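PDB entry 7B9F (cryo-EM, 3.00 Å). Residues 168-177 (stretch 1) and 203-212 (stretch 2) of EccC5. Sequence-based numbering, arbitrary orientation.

Stretch 1 168-177: GMTRPEVTWG
Stretch 2 203-212: QSVVYNLPKM

Two antiparallel bridges join the stretches, and the residues covering most surface, Met 169, Gly 168 and Thr 170, form the end of the strand that carries them. Gly 168 pairs with Leu 209 (CA-CA 5.4 Å): Gly 168 N donates to Leu 209 O at 2.8 Å and Leu 209 N to Gly 168 O at 2.9 Å. Thr 170 pairs with Val 206 (CA-CA 5.4 Å), Val 206 N reaching Thr 170 O at 2.7 Å and Thr 170 N reaching Val 206 O at 3.2 Å. Between the bridges lies one residue, Met 169, on one side and two, Tyr 207 and Asn 208, on the other: a register shift of one, a beta bulge. The chain turns a corner at Tyr 207 and Asn 208, the latter at phi/psi 60/58.

Gly 168 is fully extended (-178/-162). Its lack of a side chain matters: an ideal CB would lie 2.9 Å from Lys 211 CG, a clash. Lys 211 (m, m, m, t) curls so that NZ donates to Met 169 O at 2.9 Å, engaging a carbonyl left free by the bridges.

Met 169 (-87/154; m, t, m) points away overall, yet its SD lies 4.1 Å from Val 205 CG2 and 4.5 Å from the centroid of the Tyr 207 ring, 39° off the normal, an oblique sulfur-aromatic contact. Its CA also makes a CA-H...O contact with Val 206 O at 3.3 Å.

Buried Thr 170 (-155/156, chi1 t) shares a sheet face with Val 206 and Leu 209; its CG2 packs 3.7 Å from Leu 209 CD1. Beyond it, Pro 172, which needs no amide partner, places CB 3.6 Å from Val 206 CG2.

Trp 176 (chi1 m, chi2 118°) points toward stretch 2 and closes the contact: NE1 donates to Gln 203 O at 3.1 Å and 162°, with the carbonyl at the ring edge, near its plane. Together the stretches bury 661 Å².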

# COMPACT_ATOMS: atom_id res chain seq x y z
N GLY C 168 14.23 -21.44 15.29
CA GLY C 168 14.78 -21.00 16.55
C GLY C 168 16.18 -20.47 16.39
O GLY C 168 16.61 -20.14 15.29
N MET C 169 16.90 -20.39 17.51
CA MET C 169 18.25 -19.86 17.54
C MET C 169 19.27 -20.94 17.24
O MET C 169 19.04 -22.12 17.49
CB MET C 169 18.56 -19.29 18.92
CG MET C 169 17.77 -18.09 19.28
SD MET C 169 18.26 -17.46 20.89
CE MET C 169 17.52 -18.69 21.95
N THR C 170 20.43 -20.51 16.73
CA THR C 170 21.58 -21.40 16.64
C THR C 170 22.84 -20.55 16.62
O THR C 170 22.80 -19.37 16.27
CB THR C 170 21.52 -22.30 15.41
OG1 THR C 170 22.58 -23.25 15.46
CG2 THR C 170 21.64 -21.49 14.15
N ARG C 171 23.94 -21.15 17.03
CA ARG C 171 25.17 -20.36 17.04
C ARG C 171 25.72 -20.26 15.62
O ARG C 171 25.59 -21.19 14.83
CB ARG C 171 26.20 -20.98 17.98
CG ARG C 171 26.73 -22.32 17.58
CD ARG C 171 27.86 -22.76 18.48
NE ARG C 171 28.24 -24.14 18.25
CZ ARG C 171 29.04 -24.54 17.27
NH1 ARG C 171 29.55 -23.66 16.42
NH2 ARG C 171 29.33 -25.82 17.14
N PRO C 172 26.31 -19.13 15.26
CA PRO C 172 26.74 -18.91 13.88
C PRO C 172 28.03 -19.67 13.59
O PRO C 172 28.58 -20.37 14.43
CB PRO C 172 26.97 -17.41 13.83
CG PRO C 172 27.42 -17.08 15.17
CD PRO C 172 26.61 -17.96 16.09
N GLU C 173 28.49 -19.52 12.35
CA GLU C 173 29.74 -20.14 11.94
C GLU C 173 30.95 -19.31 12.30
O GLU C 173 32.06 -19.86 12.33
CB GLU C 173 29.72 -20.39 10.43
CG GLU C 173 28.79 -21.51 9.97
CD GLU C 173 29.31 -22.92 10.21
OE1 GLU C 173 29.09 -23.78 9.33
OE2 GLU C 173 29.94 -23.20 11.26
N VAL C 174 30.79 -18.03 12.57
CA VAL C 174 31.89 -17.22 13.06
C VAL C 174 32.08 -17.50 14.54
O VAL C 174 31.11 -17.60 15.30
CB VAL C 174 31.65 -15.72 12.79
CG1 VAL C 174 31.68 -15.46 11.31
CG2 VAL C 174 30.32 -15.28 13.34
N THR C 175 33.32 -17.70 14.94
CA THR C 175 33.65 -17.95 16.34
C THR C 175 34.31 -16.69 16.88
O THR C 175 35.45 -16.37 16.52
CB THR C 175 34.56 -19.16 16.48
OG1 THR C 175 35.56 -19.12 15.46
CG2 THR C 175 33.76 -20.43 16.35
N TRP C 176 33.60 -15.98 17.74
CA TRP C 176 34.11 -14.72 18.27
C TRP C 176 35.24 -14.99 19.24
O TRP C 176 35.01 -15.47 20.35
CB TRP C 176 32.98 -13.94 18.94
CG TRP C 176 31.92 -13.58 17.99
CD1 TRP C 176 30.62 -13.97 18.04
CD2 TRP C 176 32.04 -12.74 16.83
NE1 TRP C 176 29.93 -13.44 16.98
CE2 TRP C 176 30.78 -12.68 16.23
CE3 TRP C 176 33.10 -12.04 16.25
CZ2 TRP C 176 30.54 -11.95 15.08
CZ3 TRP C 176 32.86 -11.32 15.11
CH2 TRP C 176 31.60 -11.27 14.54
N GLY C 177 36.46 -14.72 18.80
CA GLY C 177 37.60 -14.85 19.70
C GLY C 177 37.49 -13.87 20.85
O GLY C 177 37.07 -12.72 20.69
N GLN C 203 25.25 -10.96 18.78
CA GLN C 203 25.78 -11.64 17.60
C GLN C 203 26.28 -13.01 17.88
O GLN C 203 26.87 -13.59 16.97
CB GLN C 203 26.89 -10.82 16.96
CG GLN C 203 26.48 -9.40 16.65
CD GLN C 203 25.30 -9.33 15.72
OE1 GLN C 203 25.14 -10.16 14.83
NE2 GLN C 203 24.46 -8.34 15.92
N SER C 204 26.08 -13.60 19.06
CA SER C 204 26.53 -14.95 19.32
C SER C 204 25.51 -16.00 18.91
O SER C 204 25.79 -17.20 19.07
CB SER C 204 26.86 -15.13 20.80
OG SER C 204 25.76 -14.77 21.60
N VAL C 205 24.33 -15.60 18.44
CA VAL C 205 23.34 -16.51 17.89
C VAL C 205 22.75 -15.90 16.63
O VAL C 205 22.80 -14.69 16.41
CB VAL C 205 22.21 -16.86 18.88
CG1 VAL C 205 22.74 -17.58 20.09
CG2 VAL C 205 21.55 -15.60 19.32
N VAL C 206 22.19 -16.77 15.79
CA VAL C 206 21.44 -16.38 14.60
C VAL C 206 19.98 -16.70 14.85
O VAL C 206 19.66 -17.79 15.32
CB VAL C 206 21.95 -17.10 13.35
CG1 VAL C 206 21.39 -16.46 12.12
CG2 VAL C 206 23.43 -17.03 13.31
N TYR C 207 19.11 -15.76 14.53
CA TYR C 207 17.72 -15.87 14.92
C TYR C 207 16.89 -16.35 13.74
O TYR C 207 17.18 -15.99 12.59
CB TYR C 207 17.19 -14.53 15.41
CG TYR C 207 17.59 -14.24 16.83
CD1 TYR C 207 16.75 -14.53 17.88
CD2 TYR C 207 18.77 -13.58 17.10
CE1 TYR C 207 17.11 -14.25 19.17
CE2 TYR C 207 19.13 -13.27 18.39
CZ TYR C 207 18.30 -13.62 19.42
OH TYR C 207 18.66 -13.32 20.71
N ASN C 208 15.87 -17.15 14.03
CA ASN C 208 14.91 -17.67 13.05
C ASN C 208 15.63 -18.50 11.98
O ASN C 208 15.57 -18.21 10.79
CB ASN C 208 14.09 -16.53 12.43
CG ASN C 208 12.89 -17.02 11.64
OD1 ASN C 208 12.79 -18.18 11.26
ND2 ASN C 208 11.95 -16.12 11.41
N LEU C 209 16.32 -19.50 12.44
CA LEU C 209 16.83 -20.54 11.56
C LEU C 209 16.17 -21.86 11.90
O LEU C 209 15.69 -22.04 13.02
CB LEU C 209 18.35 -20.68 11.68
CG LEU C 209 19.14 -19.54 11.07
CD1 LEU C 209 20.57 -19.96 11.01
CD2 LEU C 209 18.64 -19.24 9.69
N PRO C 210 16.08 -22.79 10.95
CA PRO C 210 15.45 -24.08 11.23
C PRO C 210 16.15 -24.84 12.33
O PRO C 210 17.38 -24.94 12.36
CB PRO C 210 15.56 -24.82 9.90
CG PRO C 210 15.59 -23.76 8.91
CD PRO C 210 16.38 -22.66 9.52
N LYS C 211 15.36 -25.39 13.24
CA LYS C 211 15.86 -26.25 14.30
C LYS C 211 15.52 -27.67 13.93
O LYS C 211 14.42 -27.96 13.46
CB LYS C 211 15.26 -25.90 15.64
CG LYS C 211 15.61 -24.52 16.08
CD LYS C 211 17.10 -24.40 16.29
CE LYS C 211 17.54 -25.16 17.50
NZ LYS C 211 18.99 -24.98 17.75
N MET C 212 16.48 -28.56 14.12
CA MET C 212 16.37 -29.90 13.59
C MET C 212 16.50 -30.92 14.71
O MET C 212 16.98 -30.62 15.80
CB MET C 212 17.42 -30.13 12.52
CG MET C 212 17.10 -29.53 11.19
SD MET C 212 17.72 -27.86 11.03
CE MET C 212 19.48 -28.17 11.17